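Local coordinates for DegV family protein (Streptococcus agalactiae, PDB 3LUP) that binds a fatty acid, seen here as elaidic acid, and may take part in lipid transport or fatty acid metabolism, at residues Y84-G89 against M142-I147; A116-K121 against S153-I158. One frame throughout, in Å; residues are numbered along the deposited sequence.

How the contacts relate
The two contacts illustrate how one helix can be used at both ends in an alpha/beta fold. Contact 1 sets the start of helix 144-155 against strand 86-89 inside the parallel sheet and is buried and largely apolar and aromatic. Contact 2 sets the other end of that helix against the loop leaving edge strand 114-116; it is partly buried, mixing an isoleucine among peptide carbonyls with a long salt bridge at its margin. The centres of contacts 1 and 2 lie about 14 Å apart. The strands join them directly, with probable hydrogen bonds from G89 N to A116 O and from A116 N to V87 O. Contact 2 lies nearer the chain centre.

Contact 1: Y84-G89 against M142-I147; sequences YTHVLG and MDFDVI
H86 and F144 bring the two backbones nearest each other, with 7.5 Å between the CA of H86 and the CA of F144. Strand 86-89 here faces the first turn of helix 144-155, which D143 precedes as N-cap; the D143 carbonyl accepts the backbone N-H of I147. The principle of alternation along a strand is plainly at work: H86 and L88 point toward the helix, while V87 points away, and its carbonyl, probably bonded to A116 N of strand 114-116, borders the F144 ring.

F144 carries most of the contact. Its chi1 of -171° puts CG anti to the backbone N, and the ring continues from there to the strand. H86 CD2 lies over one face of that ring, 3.4 Å from F144 CG, and also touches F144 CB. The two rings meet at a slant, with centroids 4.8 Å apart and planes at 37°, the two side chains sliding past each other in opposite directions. At the edge of the phenyl ring, near its plane, V87 O approaches F144 CZ at 3.3 Å. L88 CB adds looser packing on F144 CE1, and L88 CD2 reaches I147 CG2 at 4.4 Å. Within the strand segment, a hydrogen bond of 2.6 Å between T85 OG1 and H86 ND1 helps fix the rotation of the imidazole.

The contact joins a central strand of a four-stranded parallel sheet to a helix on one of its faces. F144 spans the strands on both sides of 86-89, touching L6 of strand 6-11 and both T114 and A116 of strand 114-116, while L88 and I147 meet helix 124-138 through A134 and C137.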
# COMPACT_ATOMS: atom_id res chain seq x y z
N TYR A 84 16.78 19.26 -8.43
CA TYR A 84 16.35 17.97 -8.98
C TYR A 84 15.89 18.10 -10.43
O TYR A 84 15.29 19.10 -10.80
CB TYR A 84 15.20 17.39 -8.16
CG TYR A 84 15.59 16.85 -6.81
CD1 TYR A 84 15.88 15.50 -6.65
CD2 TYR A 84 15.63 17.68 -5.68
CE1 TYR A 84 16.21 14.98 -5.40
CE2 TYR A 84 15.97 17.18 -4.43
CZ TYR A 84 16.25 15.83 -4.30
OH TYR A 84 16.58 15.32 -3.07
N THR A 85 16.15 17.08 -11.25
CA THR A 85 15.78 17.13 -12.67
C THR A 85 14.59 16.25 -13.03
O THR A 85 13.81 16.59 -13.92
CB THR A 85 16.95 16.72 -13.58
OG1 THR A 85 17.27 15.34 -13.35
CG2 THR A 85 18.16 17.59 -13.30
N HIS A 86 14.46 15.12 -12.35
CA HIS A 86 13.37 14.20 -12.60
C HIS A 86 12.65 13.87 -11.30
O HIS A 86 13.24 13.96 -10.21
CB HIS A 86 13.87 12.90 -13.20
CG HIS A 86 14.54 13.06 -14.53
ND1 HIS A 86 15.81 13.58 -14.68
CD2 HIS A 86 14.12 12.74 -15.78
CE1 HIS A 86 16.13 13.58 -15.96
NE2 HIS A 86 15.13 13.08 -16.65
N VAL A 87 11.39 13.48 -11.44
CA VAL A 87 10.56 13.09 -10.30
C VAL A 87 9.76 11.82 -10.61
O VAL A 87 9.09 11.74 -11.65
CB VAL A 87 9.59 14.24 -9.90
CG1 VAL A 87 8.64 13.80 -8.79
CG2 VAL A 87 10.36 15.49 -9.48
N LEU A 88 9.83 10.84 -9.71
CA LEU A 88 8.93 9.68 -9.75
C LEU A 88 8.01 9.63 -8.52
O LEU A 88 8.47 9.48 -7.38
CB LEU A 88 9.72 8.38 -9.89
CG LEU A 88 8.94 7.09 -10.17
CD1 LEU A 88 8.13 7.17 -11.44
CD2 LEU A 88 9.92 5.94 -10.25
N GLY A 89 6.71 9.79 -8.77
CA GLY A 89 5.71 9.78 -7.71
C GLY A 89 5.01 8.43 -7.68
O GLY A 89 4.34 8.05 -8.66
N MSE A 142 20.60 4.03 -14.61
CA MSE A 142 19.51 3.79 -15.55
C MSE A 142 18.78 5.10 -15.91
O MSE A 142 18.58 5.96 -15.05
CB MSE A 142 18.54 2.78 -14.94
CG MSE A 142 17.94 1.74 -15.88
SE MSE A 142 16.58 0.60 -14.97
CE MSE A 142 17.79 -0.39 -13.79
N ASP A 143 18.40 5.24 -17.19
CA ASP A 143 17.67 6.41 -17.68
C ASP A 143 16.26 6.43 -17.12
O ASP A 143 15.65 5.38 -16.89
CB ASP A 143 17.59 6.44 -19.21
CG ASP A 143 18.87 6.91 -19.86
OD1 ASP A 143 19.53 7.83 -19.31
OD2 ASP A 143 19.23 6.38 -20.94
N PHE A 144 15.74 7.65 -16.94
CA PHE A 144 14.43 7.86 -16.37
C PHE A 144 13.35 7.03 -17.05
O PHE A 144 12.59 6.35 -16.35
CB PHE A 144 14.07 9.34 -16.39
CG PHE A 144 12.83 9.65 -15.63
CD1 PHE A 144 12.84 9.64 -14.23
CD2 PHE A 144 11.64 9.94 -16.29
CE1 PHE A 144 11.69 9.91 -13.51
CE2 PHE A 144 10.49 10.21 -15.58
CZ PHE A 144 10.51 10.19 -14.17
N ASP A 145 13.29 7.04 -18.38
CA ASP A 145 12.26 6.25 -19.10
C ASP A 145 12.37 4.76 -18.84
O ASP A 145 11.35 4.07 -18.75
CB ASP A 145 12.28 6.52 -20.60
CG ASP A 145 11.77 7.89 -20.95
OD1 ASP A 145 11.48 8.69 -20.03
OD2 ASP A 145 11.67 8.18 -22.17
N VAL A 146 13.60 4.28 -18.73
CA VAL A 146 13.89 2.88 -18.44
C VAL A 146 13.48 2.52 -17.00
O VAL A 146 12.89 1.47 -16.76
CB VAL A 146 15.38 2.55 -18.71
CG1 VAL A 146 15.67 1.06 -18.51
CG2 VAL A 146 15.76 2.96 -20.12
N ILE A 147 13.79 3.39 -16.04
CA ILE A 147 13.39 3.15 -14.67
C ILE A 147 11.88 3.05 -14.62
O ILE A 147 11.34 2.03 -14.20
CB ILE A 147 13.92 4.23 -13.71
CG1 ILE A 147 15.46 4.16 -13.68
CG2 ILE A 147 13.33 4.06 -12.32
CD1 ILE A 147 16.14 5.13 -12.73

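Contact 2: A116-K121 against S153-I158; sequences AFPDTK and SQIEKI
An Asx turn at D119 shapes the loop whose D119 and T120 meet I155 at the far end of helix 144-155, on the side of the domain toward the fatty-acid site; the T120 side chain is about 10 Å from the bound elaidic acid. D119 OD1 accepts the backbone N-H of K121 (K121 N to D119 OD1 3.1 Å), met from above the carboxylate plane (65° out of it), and also accepts from A94 N. T120 OG1 is hydrogen-bonded to F91 O.

I155 is the centre of the packing. Its CG2 touches two successive carbonyls, D119 O and T120 O, each at 3.5 Å, while CG1 approaches T120 CA and CD1 runs on to P118 CB at 4.3 Å. L130 of helix 124-138 also touches the I155 side chain.

K121 extends its chain past I155, its CD near CG2, and crosses the E156 side chain obliquely. E156 starts away from the loop, but a bend at chi2 (-58°) turns its CD, and the carboxylate follows toward the lysine. The resulting salt bridge, K121 NZ to E156 OE2, is long at 3.6 Å; NZ's stronger partner is E197 O, to which it is hydrogen-bonded.

The loop therefore meets the helix chiefly through van der Waals packing of I155 against the backbone, with an apolar touch on P118, and the long ionic pair, whose glutamate is exposed, probably adds only a modest attraction.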
# COMPACT_ATOMS: atom_id res chain seq x y z
N ALA A 116 6.93 11.48 -13.55
CA ALA A 116 6.05 10.36 -13.82
C ALA A 116 5.34 9.92 -12.55
O ALA A 116 5.99 9.65 -11.53
CB ALA A 116 6.81 9.20 -14.45
N PHE A 117 4.01 9.89 -12.62
CA PHE A 117 3.17 9.40 -11.53
C PHE A 117 2.42 8.14 -11.98
O PHE A 117 1.19 8.18 -12.10
CB PHE A 117 2.14 10.45 -11.10
CG PHE A 117 2.72 11.70 -10.46
CD1 PHE A 117 3.86 11.65 -9.66
CD2 PHE A 117 2.08 12.93 -10.63
CE1 PHE A 117 4.37 12.81 -9.08
CE2 PHE A 117 2.58 14.09 -10.05
CZ PHE A 117 3.72 14.04 -9.27
N PRO A 118 3.13 7.02 -12.20
CA PRO A 118 2.41 5.80 -12.63
C PRO A 118 1.49 5.26 -11.52
O PRO A 118 1.78 5.42 -10.32
CB PRO A 118 3.53 4.80 -12.92
CG PRO A 118 4.67 5.25 -12.01
CD PRO A 118 4.56 6.75 -11.89
N ASP A 119 0.37 4.66 -11.92
CA ASP A 119 -0.55 4.12 -10.95
C ASP A 119 0.06 2.86 -10.36
O ASP A 119 0.31 1.88 -11.07
CB ASP A 119 -1.92 3.85 -11.59
CG ASP A 119 -2.92 3.22 -10.61
OD1 ASP A 119 -2.73 3.28 -9.37
OD2 ASP A 119 -3.93 2.67 -11.11
N THR A 120 0.30 2.88 -9.06
CA THR A 120 0.98 1.77 -8.41
C THR A 120 0.04 0.60 -8.23
O THR A 120 0.50 -0.52 -8.14
CB THR A 120 1.58 2.14 -7.06
OG1 THR A 120 0.53 2.46 -6.13
CG2 THR A 120 2.52 3.32 -7.21
N LYS A 121 -1.26 0.87 -8.17
CA LYS A 121 -2.29 -0.18 -8.01
C LYS A 121 -2.12 -0.99 -6.73
O LYS A 121 -2.68 -2.09 -6.58
CB LYS A 121 -2.31 -1.11 -9.22
CG LYS A 121 -2.65 -0.42 -10.53
CD LYS A 121 -2.74 -1.46 -11.61
CE LYS A 121 -2.94 -0.86 -12.96
NZ LYS A 121 -2.78 -1.95 -13.96
N SER A 153 6.28 -2.36 -15.28
CA SER A 153 6.23 -3.82 -15.41
C SER A 153 6.27 -4.51 -14.04
O SER A 153 5.70 -5.58 -13.87
CB SER A 153 7.33 -4.35 -16.35
OG SER A 153 8.61 -4.32 -15.74
N GLN A 154 6.95 -3.89 -13.07
CA GLN A 154 6.95 -4.38 -11.69
C GLN A 154 5.60 -4.19 -11.04
O GLN A 154 5.12 -5.07 -10.32
CB GLN A 154 8.01 -3.68 -10.85
CG GLN A 154 9.37 -4.34 -10.91
CD GLN A 154 10.34 -3.66 -9.99
OE1 GLN A 154 9.96 -2.90 -9.10
NE2 GLN A 154 11.63 -3.93 -10.20
N ILE A 155 4.99 -3.05 -11.30
CA ILE A 155 3.62 -2.79 -10.87
C ILE A 155 2.68 -3.90 -11.36
O ILE A 155 1.72 -4.21 -10.70
CB ILE A 155 3.15 -1.40 -11.34
CG1 ILE A 155 3.75 -0.33 -10.43
CG2 ILE A 155 1.61 -1.30 -11.39
CD1 ILE A 155 4.01 0.98 -11.10
N GLU A 156 2.98 -4.50 -12.51
CA GLU A 156 2.18 -5.59 -13.08
C GLU A 156 2.31 -6.95 -12.38
O GLU A 156 1.42 -7.79 -12.49
CB GLU A 156 2.51 -5.78 -14.56
CG GLU A 156 2.29 -4.53 -15.40
CD GLU A 156 0.86 -4.02 -15.32
OE1 GLU A 156 0.00 -4.54 -16.07
OE2 GLU A 156 0.60 -3.09 -14.53
N LYS A 157 3.41 -7.18 -11.68
CA LYS A 157 3.62 -8.48 -11.06
C LYS A 157 3.28 -8.46 -9.58
O LYS A 157 3.05 -9.50 -9.00
CB LYS A 157 5.05 -8.99 -11.27
CG LYS A 157 5.58 -8.94 -12.71
CD LYS A 157 4.75 -9.72 -13.73
CE LYS A 157 5.09 -11.19 -13.75
NZ LYS A 157 4.29 -11.95 -14.77
N ILE A 158 3.23 -7.26 -9.00
CA ILE A 158 2.82 -7.08 -7.61
C ILE A 158 1.42 -7.66 -7.38
O ILE A 158 0.55 -7.60 -8.25
CB ILE A 158 2.87 -5.59 -7.21
CG1 ILE A 158 4.32 -5.14 -7.00
CG2 ILE A 158 2.11 -5.32 -5.92
CD1 ILE A 158 4.54 -3.68 -7.22